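Local structure of 4-dehydrase (Streptomyces venezuelae, 2PO3) at residues Leu89-Met95 and Arg138-Val143; Phe330-Glu336 and Thr351-Ala355. The protein is probably a pyridoxal phosphate-dependent aminotransferase acting on a TDP-linked sugar in the biosynthesis of desosamine. All coordinates share one frame. Residue numbers count along the deposited sequence, not the author numbering.

Contact 1 (Leu89-Met95 and Arg138-Val143); sequences LTGEVIM and RTSAVV
Four backbone hydrogen bonds and a salt bridge tie Leu89-Met95 to Arg138-Val143. Glu92 N donates to Arg138 O (3.1 Å), Ser140 N to Glu92 O (2.9 Å), Ile94 N to Ala141 O (2.8 Å) and Val143 N to Ile94 O (2.8 Å). At the N-terminal end of the paired strands Glu92 (chi1 m, chi2 t) extends its carboxylate to Arg138, OE2 lying 2.9 Å from NE near the guanidinium plane. Water 2 links Glu92 OE1 (2.5 Å) to Thr139 OG1 (2.7 Å), which also bonds the backbone of Thr136. This is how neighbouring parallel strands pair in the large-domain sheet of a fold type I PLP enzyme: axes 4.6 Å apart, directions 21° apart, with strand 113-117 bonded to the other edge of 92-95. The register pairs Glu92 with Thr139, then Val93 with Ala141 and Ile94 with Val142; the step of one is a beta bulge at Ser140 (phi/psi -108/-27). Gly91 (64/-117) enters the strand with a positive phi. Ile94 CD1 meets Thr139 CG2 at 3.8 Å on the face of Glu92 and Val142. On the face of Val93 and Ala141, Val93 CG1 touches Val143 CG2 at 3.6 Å; Leu89, from the preceding loop, brings CD2 to Ala141 CB at 4.1 Å.

Contact 2 (Phe330-Glu336 and Thr351-Ala355); sequences FSPGCHE and TERLA
A loop-on-helix contact joins Phe330-Glu336, which follows strand 324-325, to one side of helix 349-355 in this member of the DegT/DnrJ/EryC1 family. The loop runs extended from Phe330 to Gly333, with cis peptide bonds before Phe330 and Pro332, then makes a 3-10 turn at 334-336. Ala355 points its methyl at the extended part: CB lies 3.4 Å from Phe330 O and 4.2 Å from Gly333 N, while Ser331 and Ala355 have their CA atoms 4.7 Å apart. One turn earlier, Thr351 CG2 sits 4.2 Å from Gly333 CA; a CB at Gly333 would collide with it, so the glycine permits this close approach. Thr351 OG1 turns to Asp118. Phe330 (chi1 m) leads its ring away from the helix to touch the bound external aldimine of pyridoxal phosphate with the TDP-sugar (T4K). His335 (chi1 p) points toward the helix, its ND1 bonded to Ser97 OG, and at the edge of its ring NE2 donates to Glu352 OE1 at 2.8 Å, a His-carboxylate hydrogen bond.

Overall arrangement
The two contacts illustrate how a sheet builds the scaffold while a later loop brings a residue to the pocket. Contact 1 lies within the central sheet and contact 2 by the C-terminal ends of strands 92-96 and 113-117; their centres are 20 Å apart and their nearest atoms about 7 Å, without touching. Strand 113-117 connects them: it pairs with 92-95, and its Phe116 meets both Met95 and His335. Contact 2 reaches T4K through Phe330, whose side chain is about 4 Å from it; contact 1 does not line the pocket, the Val143 side chain staying about 9 Å away. Phe330 also lies about 7 Å, side chain to side chain, from Lys200, the predicted cofactor-bearing lysine, unlinked here because the cofactor is joined to the sugar.

Contact 1 (Leu89-Met95 and Arg138-Val143)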
loop_
_atom_site.group_PDB
_atom_site.type_symbol
_atom_site.label_atom_id
_atom_site.label_comp_id
_atom_site.label_asym_id
_atom_site.label_seq_id
_atom_site.Cartn_x
_atom_site.Cartn_y
_atom_site.Cartn_z
ATOM N N LEU A 89 6.349 4.945 18.735
ATOM C CA LEU A 89 6.226 3.752 19.532
ATOM C C LEU A 89 7.497 2.987 19.468
ATOM O O LEU A 89 8.118 2.967 18.441
ATOM C CB LEU A 89 5.116 2.808 19.031
ATOM C CG LEU A 89 3.755 3.470 19.099
ATOM C CD1 LEU A 89 2.646 2.458 18.791
ATOM C CD2 LEU A 89 3.559 4.093 20.476
ATOM N N THR A 90 7.855 2.350 20.569
ATOM C CA THR A 90 9.052 1.554 20.622
ATOM C C THR A 90 8.794 0.294 21.424
ATOM O O THR A 90 7.889 0.173 22.260
ATOM C CB THR A 90 10.205 2.327 21.309
ATOM O OG1 THR A 90 9.784 2.763 22.585
ATOM C CG2 THR A 90 10.627 3.518 20.457
ATOM N N GLY A 91 9.629 -0.685 21.168
ATOM C CA GLY A 91 9.536 -1.924 21.912
ATOM C C GLY A 91 8.287 -2.767 21.783
ATOM O O GLY A 91 7.969 -3.277 20.708
ATOM N N GLU A 92 7.619 -2.910 22.920
ATOM C CA GLU A 92 6.450 -3.739 23.035
ATOM C C GLU A 92 5.132 -3.053 22.974
ATOM O O GLU A 92 4.967 -1.948 23.507
ATOM C CB GLU A 92 6.527 -4.472 24.403
ATOM C CG GLU A 92 7.691 -5.480 24.449
ATOM C CD GLU A 92 7.885 -6.140 25.786
ATOM O OE1 GLU A 92 7.118 -6.032 26.727
ATOM O OE2 GLU A 92 8.989 -6.838 25.810
ATOM N N VAL A 93 4.215 -3.790 22.345
ATOM C CA VAL A 93 2.837 -3.351 22.195
ATOM C C VAL A 93 1.872 -4.439 22.644
ATOM O O VAL A 93 1.826 -5.560 22.131
ATOM C CB VAL A 93 2.485 -2.797 20.825
ATOM C CG1 VAL A 93 1.013 -2.357 20.832
ATOM C CG2 VAL A 93 3.414 -1.633 20.471
ATOM N N ILE A 94 1.107 -4.093 23.647
ATOM C CA ILE A 94 0.188 -5.047 24.161
ATOM C C ILE A 94 -1.086 -5.070 23.341
ATOM O O ILE A 94 -1.687 -4.034 23.091
ATOM C CB ILE A 94 -0.111 -4.721 25.612
ATOM C CG1 ILE A 94 1.140 -4.996 26.460
ATOM C CG2 ILE A 94 -1.325 -5.553 26.078
ATOM C CD1 ILE A 94 1.039 -4.525 27.925
ATOM N N MET A 95 -1.484 -6.277 22.972
ATOM C CA MET A 95 -2.667 -6.473 22.164
ATOM C C MET A 95 -3.289 -7.880 22.291
ATOM O O MET A 95 -2.657 -8.866 22.713
ATOM C CB MET A 95 -2.248 -6.219 20.684
ATOM C CG MET A 95 -1.247 -7.270 20.151
ATOM S SD MET A 95 -0.756 -7.111 18.384
ATOM C CE MET A 95 0.081 -5.524 18.404
ATOM N N ARG A 138 9.754 -2.100 28.556
ATOM C CA ARG A 138 9.718 -1.947 27.106
ATOM C C ARG A 138 8.367 -1.542 26.502
ATOM O O ARG A 138 8.288 -1.099 25.357
ATOM C CB ARG A 138 10.196 -3.217 26.441
ATOM C CG ARG A 138 11.599 -3.544 26.886
ATOM C CD ARG A 138 11.966 -5.011 26.714
ATOM N NE ARG A 138 11.141 -5.959 27.465
ATOM C CZ ARG A 138 11.401 -6.375 28.699
ATOM N NH1 ARG A 138 12.440 -5.941 29.402
ATOM N NH2 ARG A 138 10.576 -7.248 29.255
ATOM N N THR A 139 7.279 -1.681 27.248
ATOM C CA THR A 139 5.974 -1.325 26.720
ATOM C C THR A 139 5.753 0.141 26.389
ATOM O O THR A 139 5.924 1.019 27.233
ATOM C CB THR A 139 4.844 -1.774 27.660
ATOM O OG1 THR A 139 5.207 -3.037 28.170
ATOM C CG2 THR A 139 3.516 -1.897 26.907
ATOM N N SER A 140 5.326 0.403 25.155
ATOM C CA SER A 140 5.029 1.769 24.773
ATOM C C SER A 140 3.519 1.984 24.620
ATOM O O SER A 140 2.992 3.096 24.751
ATOM C CB SER A 140 5.734 2.131 23.477
ATOM O OG SER A 140 5.787 0.969 22.673
ATOM N N ALA A 141 2.787 0.907 24.301
ATOM C CA ALA A 141 1.357 1.063 24.088
ATOM C C ALA A 141 0.553 -0.224 24.142
ATOM O O ALA A 141 1.065 -1.350 24.193
ATOM C CB ALA A 141 1.112 1.717 22.723
ATOM N N VAL A 142 -0.743 0.054 24.101
ATOM C CA VAL A 142 -1.831 -0.879 24.090
ATOM C C VAL A 142 -2.673 -0.666 22.818
ATOM O O VAL A 142 -3.148 0.429 22.491
ATOM C CB VAL A 142 -2.743 -0.701 25.319
ATOM C CG1 VAL A 142 -3.892 -1.720 25.389
ATOM C CG2 VAL A 142 -1.959 -0.736 26.614
ATOM N N VAL A 143 -2.883 -1.753 22.100
ATOM C CA VAL A 143 -3.700 -1.718 20.904
ATOM C C VAL A 143 -4.808 -2.755 21.070
ATOM O O VAL A 143 -4.552 -3.968 21.013
ATOM C CB VAL A 143 -2.912 -1.983 19.601
ATOM C CG1 VAL A 143 -3.827 -1.960 18.386
ATOM C CG2 VAL A 143 -1.877 -0.905 19.344
HETATM O O HOH W 1 10.024 0.818 24.276
HETATM O O HOH W 2 4.693 -5.473 27.125
#

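Contact 2 (Phe330-Glu336 and Thr351-Ala355)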
loop_
_atom_site.group_PDB
_atom_site.type_symbol
_atom_site.label_atom_id
_atom_site.label_comp_id
_atom_site.label_asym_id
_atom_site.label_seq_id
_atom_site.Cartn_x
_atom_site.Cartn_y
_atom_site.Cartn_z
ATOM N N PHE A 330 -11.764 -15.521 14.510
ATOM C CA PHE A 330 -10.409 -15.900 14.118
ATOM C C PHE A 330 -9.901 -17.118 14.847
ATOM O O PHE A 330 -10.218 -17.346 16.006
ATOM C CB PHE A 330 -9.408 -14.753 14.304
ATOM C CG PHE A 330 -9.949 -13.564 13.560
ATOM C CD1 PHE A 330 -10.775 -12.651 14.212
ATOM C CD2 PHE A 330 -9.673 -13.376 12.205
ATOM C CE1 PHE A 330 -11.325 -11.582 13.504
ATOM C CE2 PHE A 330 -10.205 -12.302 11.489
ATOM C CZ PHE A 330 -11.060 -11.423 12.140
ATOM N N SER A 331 -9.094 -17.881 14.118
ATOM C CA SER A 331 -8.523 -19.097 14.625
ATOM C C SER A 331 -7.343 -19.471 13.760
ATOM O O SER A 331 -7.445 -19.467 12.527
ATOM C CB SER A 331 -9.602 -20.173 14.606
ATOM O OG SER A 331 -9.085 -21.494 14.670
ATOM N N PRO A 332 -6.213 -19.778 14.399
ATOM C CA PRO A 332 -6.090 -19.748 15.830
ATOM C C PRO A 332 -5.745 -18.318 16.251
ATOM O O PRO A 332 -5.723 -17.434 15.404
ATOM C CB PRO A 332 -4.867 -20.633 16.101
ATOM C CG PRO A 332 -4.007 -20.636 14.855
ATOM C CD PRO A 332 -4.937 -20.223 13.730
ATOM N N GLY A 333 -5.478 -18.089 17.548
ATOM C CA GLY A 333 -5.074 -16.783 18.066
ATOM C C GLY A 333 -3.736 -16.489 17.382
ATOM O O GLY A 333 -3.060 -17.404 16.916
ATOM N N CYS A 334 -3.347 -15.229 17.273
ATOM C CA CYS A 334 -2.104 -14.881 16.613
ATOM C C CYS A 334 -0.903 -15.446 17.320
ATOM O O CYS A 334 0.144 -15.644 16.695
ATOM C CB CYS A 334 -1.965 -13.350 16.557
ATOM S SG CYS A 334 -3.234 -12.680 15.471
ATOM N N HIS A 335 -1.064 -15.683 18.631
ATOM C CA HIS A 335 0.055 -16.201 19.409
ATOM C C HIS A 335 0.496 -17.566 18.946
ATOM O O HIS A 335 1.505 -18.104 19.374
ATOM C CB HIS A 335 -0.220 -16.205 20.905
ATOM C CG HIS A 335 -1.221 -17.230 21.316
ATOM N ND1 HIS A 335 -2.581 -17.089 21.052
ATOM C CD2 HIS A 335 -1.056 -18.401 21.978
ATOM C CE1 HIS A 335 -3.198 -18.148 21.559
ATOM N NE2 HIS A 335 -2.314 -18.962 22.123
ATOM N N GLU A 336 -0.287 -18.130 18.058
ATOM C CA GLU A 336 0.001 -19.439 17.508
ATOM C C GLU A 336 0.427 -19.354 16.060
ATOM O O GLU A 336 0.576 -20.379 15.404
ATOM C CB GLU A 336 -1.211 -20.376 17.597
ATOM C CG GLU A 336 -1.610 -20.646 19.059
ATOM C CD GLU A 336 -2.331 -21.949 19.236
ATOM O OE1 GLU A 336 -1.936 -23.008 18.771
ATOM O OE2 GLU A 336 -3.476 -21.805 19.848
ATOM N N THR A 351 -8.943 -16.974 24.879
ATOM C CA THR A 351 -8.652 -16.816 23.494
ATOM C C THR A 351 -8.642 -18.187 22.852
ATOM O O THR A 351 -9.269 -18.473 21.836
ATOM C CB THR A 351 -7.246 -16.223 23.372
ATOM O OG1 THR A 351 -7.313 -14.879 23.816
ATOM C CG2 THR A 351 -6.695 -16.334 21.939
ATOM N N GLU A 352 -7.908 -19.081 23.449
ATOM C CA GLU A 352 -7.877 -20.376 22.802
ATOM C C GLU A 352 -9.207 -21.078 22.727
ATOM O O GLU A 352 -9.511 -21.801 21.797
ATOM C CB GLU A 352 -6.830 -21.277 23.466
ATOM C CG GLU A 352 -5.504 -20.523 23.622
ATOM C CD GLU A 352 -4.345 -21.394 23.996
ATOM O OE1 GLU A 352 -3.200 -21.125 23.729
ATOM O OE2 GLU A 352 -4.685 -22.504 24.592
ATOM N N ARG A 353 -10.027 -20.874 23.725
ATOM C CA ARG A 353 -11.301 -21.538 23.704
ATOM C C ARG A 353 -12.256 -20.961 22.671
ATOM O O ARG A 353 -13.013 -21.677 22.003
ATOM C CB ARG A 353 -11.865 -21.518 25.120
ATOM C CG ARG A 353 -13.183 -22.223 25.318
ATOM C CD ARG A 353 -13.801 -21.811 26.658
ATOM N NE ARG A 353 -15.243 -22.078 26.776
ATOM C CZ ARG A 353 -16.192 -21.335 26.212
ATOM N NH1 ARG A 353 -15.907 -20.260 25.461
ATOM N NH2 ARG A 353 -17.461 -21.687 26.406
ATOM N N LEU A 354 -12.240 -19.651 22.533
ATOM C CA LEU A 354 -13.136 -19.008 21.576
ATOM C C LEU A 354 -12.674 -19.299 20.170
ATOM O O LEU A 354 -13.445 -19.603 19.259
ATOM C CB LEU A 354 -13.098 -17.482 21.811
ATOM C CG LEU A 354 -14.055 -16.601 20.989
ATOM C CD1 LEU A 354 -15.480 -17.125 21.111
ATOM C CD2 LEU A 354 -14.031 -15.194 21.559
ATOM N N ALA A 355 -11.376 -19.209 19.994
ATOM C CA ALA A 355 -10.823 -19.447 18.671
ATOM C C ALA A 355 -11.213 -20.756 18.120
ATOM O O ALA A 355 -11.313 -20.913 16.904
ATOM C CB ALA A 355 -9.328 -19.385 18.618
#